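PDB 3U52: phenol hydroxylase component phN from Pseudomonas stutzeri, which probably forms the diiron-containing large subunit of a multicomponent monooxygenase that hydroxylates phenol with molecular oxygen. Local coordinates for residues A[455-459]-A[460-464]; A[468-471]-A[472-476]. All coordinates share one frame; numbering follows the deposited sequence.

Contact 1 of 2, residues A[455-459]-A[460-464]; sequences HQIYQ and GNCEG
Gln456 and Asn461 join their side-chain amides where helix 453-458 ends in a Schellman motif. The two amide planes are nearly coplanar, 23° apart. Asn461 ND2 donates to Gln456 OE1 at 2.7 Å, and OE1 lies in the plane of the Asn461 amide. The Gln456 chain is bent at chi2 (-66°), which brings its amide round to Asn461. The backbone of the same pair is also bonded: Asn461 N gives its hydrogen to Gln456 O at 2.9 Å. Two bonds therefore tie these residues together, one through the main chain and one through the side chains. Gly460, with positive phi, turns the chain out of the helix. Its N bonds to Ile457 O at 3.1 Å, from above the carbonyl plane. Gln459 OE1 comes to 3.6 Å from Asn461 ND2, with the two amide planes steeply inclined; Gln459 NE2 bonds to the backbone of a neighbouring protein chain. Cys462 points its CB back toward the helix and packs with Trp451. SG stands anti to the carbonyl carbon of Cys462, beside its own backbone N (chi1 -65°). There the sulfur sits 3.9 Å from Ile457 CG1 and 4.0 Å from Gln456 CB.

Contact 2 of 2, residues A[468-471]-A[472-476]; sequences ETVV and QKYYH
Val470 lays its CG1 methyl over one face of the Tyr475 ring in a CH-pi contact. CG1 is 4.1 Å from the ring centroid and is offset toward the rim near CE1 and CZ. The two side chains lie side by side and point the same way. Tyr475 has CG beside its own backbone N (chi1 -67°), which lays the ring back along the preceding turn. Val471 CG2 adds a looser contact, 4.3 Å from Tyr475 CD2. Behind this packing, Tyr475 N bonds to Val470 O at 2.9 Å, nearly in line with the carbonyl. This five-residue step belongs to a wider pi-type turn near the end of helix 467-474. The turn before it is alpha-helical: Gln472 N bonds to Glu468 O at 3.0 Å, and Lys473 N to Thr469 O at 2.8 Å. Between them and Tyr475, Tyr474 N makes weak bonds to both Thr469 O and Val470 O. Further out, Thr469 OG1 bonds to Asp466, and Gln472 OE1 takes a hydrogen from Ile479 N. Tyr474 OH bonds to a polar side chain of a neighbouring protein chain. His476 leaves the helix with positive phi, stacks on His164 and bonds through ND1 to Asp161 OD1.

Overall arrangement
Contacts 1 and 2 follow one another in the chain: contact 1 runs from helix 453-458 into the loop after it, contact 2 along helix 467-474 and past its end. Their centres are 11 Å apart, and they touch directly. Cys462 O packs 3.4 Å from Tyr474 CB, and Glu463 O lies 3.5 Å from Thr469 CG2. The two contacts also share a xenon pocket. Ile457 of contact 1 and Tyr475 of contact 2 line it together with Ala345, and the side chains of Ile457 and Tyr475 each lie about 4 Å from a bound xenon. Both contacts are peripheral, with centres about 26 Å and 25 Å from the centre of the chain. Neither contributes a ligand to the iron sites.

Contact 1 of 2, residues A[455-459]-A[460-464]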
loop_
_atom_site.group_PDB
_atom_site.type_symbol
_atom_site.label_atom_id
_atom_site.label_comp_id
_atom_site.label_asym_id
_atom_site.label_seq_id
_atom_site.Cartn_x
_atom_site.Cartn_y
_atom_site.Cartn_z
ATOM N N HIS A 455 -14.533 15.523 42.251
ATOM C CA HIS A 455 -15.783 15.713 42.970
ATOM C C HIS A 455 -16.726 14.505 42.797
ATOM O O HIS A 455 -17.405 14.088 43.738
ATOM C CB HIS A 455 -16.486 16.969 42.489
ATOM C CG HIS A 455 -15.739 18.227 42.803
ATOM N ND1 HIS A 455 -14.579 18.237 43.554
ATOM C CD2 HIS A 455 -15.998 19.518 42.503
ATOM C CE1 HIS A 455 -14.119 19.474 43.635
ATOM N NE2 HIS A 455 -14.975 20.273 43.029
ATOM N N GLN A 456 -16.785 13.955 41.594
ATOM C CA GLN A 456 -17.631 12.794 41.346
ATOM C C GLN A 456 -17.226 11.538 42.132
ATOM O O GLN A 456 -18.095 10.801 42.616
ATOM C CB GLN A 456 -17.770 12.576 39.832
ATOM C CG GLN A 456 -18.576 13.719 39.205
ATOM C CD GLN A 456 -20.027 13.767 39.668
ATOM O OE1 GLN A 456 -20.660 12.740 39.844
ATOM N NE2 GLN A 456 -20.552 14.961 39.856
ATOM N N ILE A 457 -15.918 11.323 42.305
ATOM C CA ILE A 457 -15.382 10.234 43.130
ATOM C C ILE A 457 -15.891 10.462 44.567
ATOM O O ILE A 457 -16.402 9.538 45.192
ATOM C CB ILE A 457 -13.821 10.183 43.129
ATOM C CG1 ILE A 457 -13.281 9.630 41.793
ATOM C CG2 ILE A 457 -13.294 9.306 44.259
ATOM C CD1 ILE A 457 -11.793 9.917 41.555
ATOM N N TYR A 458 -15.732 11.682 45.082
ATOM C CA TYR A 458 -16.174 11.987 46.446
ATOM C C TYR A 458 -17.707 11.932 46.633
ATOM O O TYR A 458 -18.160 11.602 47.720
ATOM C CB TYR A 458 -15.649 13.349 46.914
ATOM C CG TYR A 458 -14.202 13.378 47.389
ATOM C CD1 TYR A 458 -13.660 12.348 48.094
ATOM C CD2 TYR A 458 -13.399 14.492 47.128
ATOM C CE1 TYR A 458 -12.343 12.406 48.557
ATOM C CE2 TYR A 458 -12.105 14.571 47.570
ATOM C CZ TYR A 458 -11.571 13.533 48.291
ATOM O OH TYR A 458 -10.263 13.626 48.722
ATOM N N GLN A 459 -18.496 12.283 45.620
ATOM C CA GLN A 459 -19.987 12.023 45.638
ATOM C C GLN A 459 -20.437 10.515 45.634
ATOM O O GLN A 459 -21.624 10.177 45.866
ATOM C CB GLN A 459 -20.649 12.750 44.460
ATOM C CG GLN A 459 -20.600 14.257 44.580
ATOM C CD GLN A 459 -21.414 14.955 43.569
ATOM O OE1 GLN A 459 -22.429 14.453 43.148
ATOM N NE2 GLN A 459 -20.960 16.122 43.127
ATOM N N GLY A 460 -19.480 9.629 45.369
ATOM C CA GLY A 460 -19.718 8.205 45.167
ATOM C C GLY A 460 -20.244 7.796 43.791
ATOM O O GLY A 460 -20.845 6.718 43.674
ATOM N N ASN A 461 -20.034 8.622 42.758
ATOM C CA ASN A 461 -20.502 8.325 41.370
ATOM C C ASN A 461 -19.528 7.554 40.445
ATOM O O ASN A 461 -19.761 7.429 39.230
ATOM C CB ASN A 461 -21.039 9.600 40.690
ATOM C CG ASN A 461 -22.278 10.130 41.380
ATOM O OD1 ASN A 461 -22.950 9.384 42.091
ATOM N ND2 ASN A 461 -22.588 11.412 41.188
ATOM N N CYS A 462 -18.474 7.001 41.027
ATOM C CA CYS A 462 -17.412 6.368 40.281
ATOM C C CYS A 462 -17.168 4.972 40.821
ATOM O O CYS A 462 -16.022 4.491 40.914
ATOM C CB CYS A 462 -16.156 7.230 40.339
ATOM S SG CYS A 462 -16.398 8.837 39.513
ATOM N N GLU A 463 -18.280 4.363 41.230
ATOM C CA GLU A 463 -18.397 2.926 41.524
ATOM C C GLU A 463 -17.244 2.443 42.356
ATOM O O GLU A 463 -16.488 1.541 41.944
ATOM C CB GLU A 463 -18.576 2.152 40.201
ATOM C CG GLU A 463 -19.833 2.678 39.462
ATOM C CD GLU A 463 -19.956 2.223 38.015
ATOM O OE1 GLU A 463 -20.571 2.972 37.212
ATOM O OE2 GLU A 463 -19.451 1.120 37.685
ATOM N N GLY A 464 -17.112 3.071 43.522
ATOM C CA GLY A 464 -15.921 2.981 44.329
ATOM C C GLY A 464 -15.743 4.200 45.232
ATOM O O GLY A 464 -16.002 5.353 44.844
#

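Contact 2 of 2, residues A[468-471]-A[472-476]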
loop_
_atom_site.group_PDB
_atom_site.type_symbol
_atom_site.label_atom_id
_atom_site.label_comp_id
_atom_site.label_asym_id
_atom_site.label_seq_id
_atom_site.Cartn_x
_atom_site.Cartn_y
_atom_site.Cartn_z
ATOM N N GLU A 468 -8.282 2.178 44.543
ATOM C CA GLU A 468 -8.031 0.929 43.829
ATOM C C GLU A 468 -9.275 0.454 43.066
ATOM O O GLU A 468 -9.196 0.057 41.914
ATOM C CB GLU A 468 -7.535 -0.137 44.805
ATOM C CG GLU A 468 -6.691 -1.261 44.183
ATOM C CD GLU A 468 -5.727 -1.945 45.196
ATOM O OE1 GLU A 468 -4.730 -2.580 44.746
ATOM O OE2 GLU A 468 -5.954 -1.846 46.434
ATOM N N THR A 469 -10.440 0.541 43.695
ATOM C CA THR A 469 -11.686 0.127 43.061
ATOM C C THR A 469 -12.102 1.080 41.928
ATOM O O THR A 469 -12.620 0.637 40.913
ATOM C CB THR A 469 -12.818 0.033 44.107
ATOM O OG1 THR A 469 -12.409 -0.872 45.154
ATOM C CG2 THR A 469 -14.120 -0.442 43.486
ATOM N N VAL A 470 -11.916 2.383 42.125
ATOM C CA VAL A 470 -12.191 3.351 41.056
ATOM C C VAL A 470 -11.279 3.038 39.863
ATOM O O VAL A 470 -11.749 2.900 38.744
ATOM C CB VAL A 470 -12.053 4.812 41.525
ATOM C CG1 VAL A 470 -12.335 5.783 40.388
ATOM C CG2 VAL A 470 -13.000 5.109 42.713
ATOM N N VAL A 471 -9.990 2.876 40.103
ATOM C CA VAL A 471 -9.038 2.654 39.001
ATOM C C VAL A 471 -9.313 1.333 38.252
ATOM O O VAL A 471 -9.402 1.334 37.031
ATOM C CB VAL A 471 -7.611 2.769 39.501
ATOM C CG1 VAL A 471 -6.618 2.309 38.446
ATOM C CG2 VAL A 471 -7.343 4.227 39.962
ATOM N N GLN A 472 -9.474 0.226 38.969
ATOM C CA GLN A 472 -9.675 -1.087 38.348
ATOM C C GLN A 472 -11.096 -1.280 37.828
ATOM O O GLN A 472 -11.289 -1.720 36.673
ATOM C CB GLN A 472 -9.311 -2.242 39.329
ATOM C CG GLN A 472 -9.485 -3.677 38.699
ATOM C CD GLN A 472 -8.399 -3.973 37.684
ATOM O OE1 GLN A 472 -7.209 -4.051 38.026
ATOM N NE2 GLN A 472 -8.799 -4.082 36.401
ATOM N N LYS A 473 -12.105 -0.958 38.644
ATOM C CA LYS A 473 -13.488 -1.322 38.275
ATOM C C LYS A 473 -14.241 -0.269 37.475
ATOM O O LYS A 473 -15.061 -0.624 36.628
ATOM C CB LYS A 473 -14.318 -1.770 39.504
ATOM C CG LYS A 473 -13.862 -3.139 40.125
ATOM C CD LYS A 473 -14.203 -4.357 39.197
ATOM C CE LYS A 473 -13.387 -5.622 39.502
ATOM N NZ LYS A 473 -13.383 -5.973 40.970
ATOM N N TYR A 474 -13.985 1.017 37.747
ATOM C CA TYR A 474 -14.628 2.096 37.008
ATOM C C TYR A 474 -13.850 2.453 35.755
ATOM O O TYR A 474 -14.431 2.519 34.663
ATOM C CB TYR A 474 -14.823 3.346 37.892
ATOM C CG TYR A 474 -15.788 4.376 37.314
ATOM C CD1 TYR A 474 -15.369 5.690 37.066
ATOM C CD2 TYR A 474 -17.091 4.029 36.961
ATOM C CE1 TYR A 474 -16.245 6.625 36.519
ATOM C CE2 TYR A 474 -17.990 4.965 36.437
ATOM C CZ TYR A 474 -17.540 6.250 36.204
ATOM O OH TYR A 474 -18.412 7.170 35.693
ATOM N N TYR A 475 -12.535 2.660 35.918
ATOM C CA TYR A 475 -11.686 3.088 34.816
ATOM C C TYR A 475 -11.295 1.985 33.867
ATOM O O TYR A 475 -10.901 2.284 32.720
ATOM C CB TYR A 475 -10.390 3.781 35.333
ATOM C CG TYR A 475 -10.617 5.104 36.020
ATOM C CD1 TYR A 475 -11.862 5.703 36.049
ATOM C CD2 TYR A 475 -9.556 5.775 36.611
ATOM C CE1 TYR A 475 -12.043 6.941 36.677
ATOM C CE2 TYR A 475 -9.721 6.983 37.201
ATOM C CZ TYR A 475 -10.931 7.559 37.250
ATOM O OH TYR A 475 -10.969 8.803 37.848
ATOM N N HIS A 476 -11.366 0.732 34.342
ATOM C CA HIS A 476 -10.844 -0.446 33.634
ATOM C C HIS A 476 -9.365 -0.339 33.414
ATOM O O HIS A 476 -8.878 -0.882 32.446
ATOM C CB HIS A 476 -11.502 -0.594 32.255
ATOM C CG HIS A 476 -12.938 -1.026 32.304
ATOM N ND1 HIS A 476 -13.646 -1.372 31.171
ATOM C CD2 HIS A 476 -13.801 -1.154 33.331
ATOM C CE1 HIS A 476 -14.882 -1.700 31.503
ATOM N NE2 HIS A 476 -15.005 -1.556 32.805
#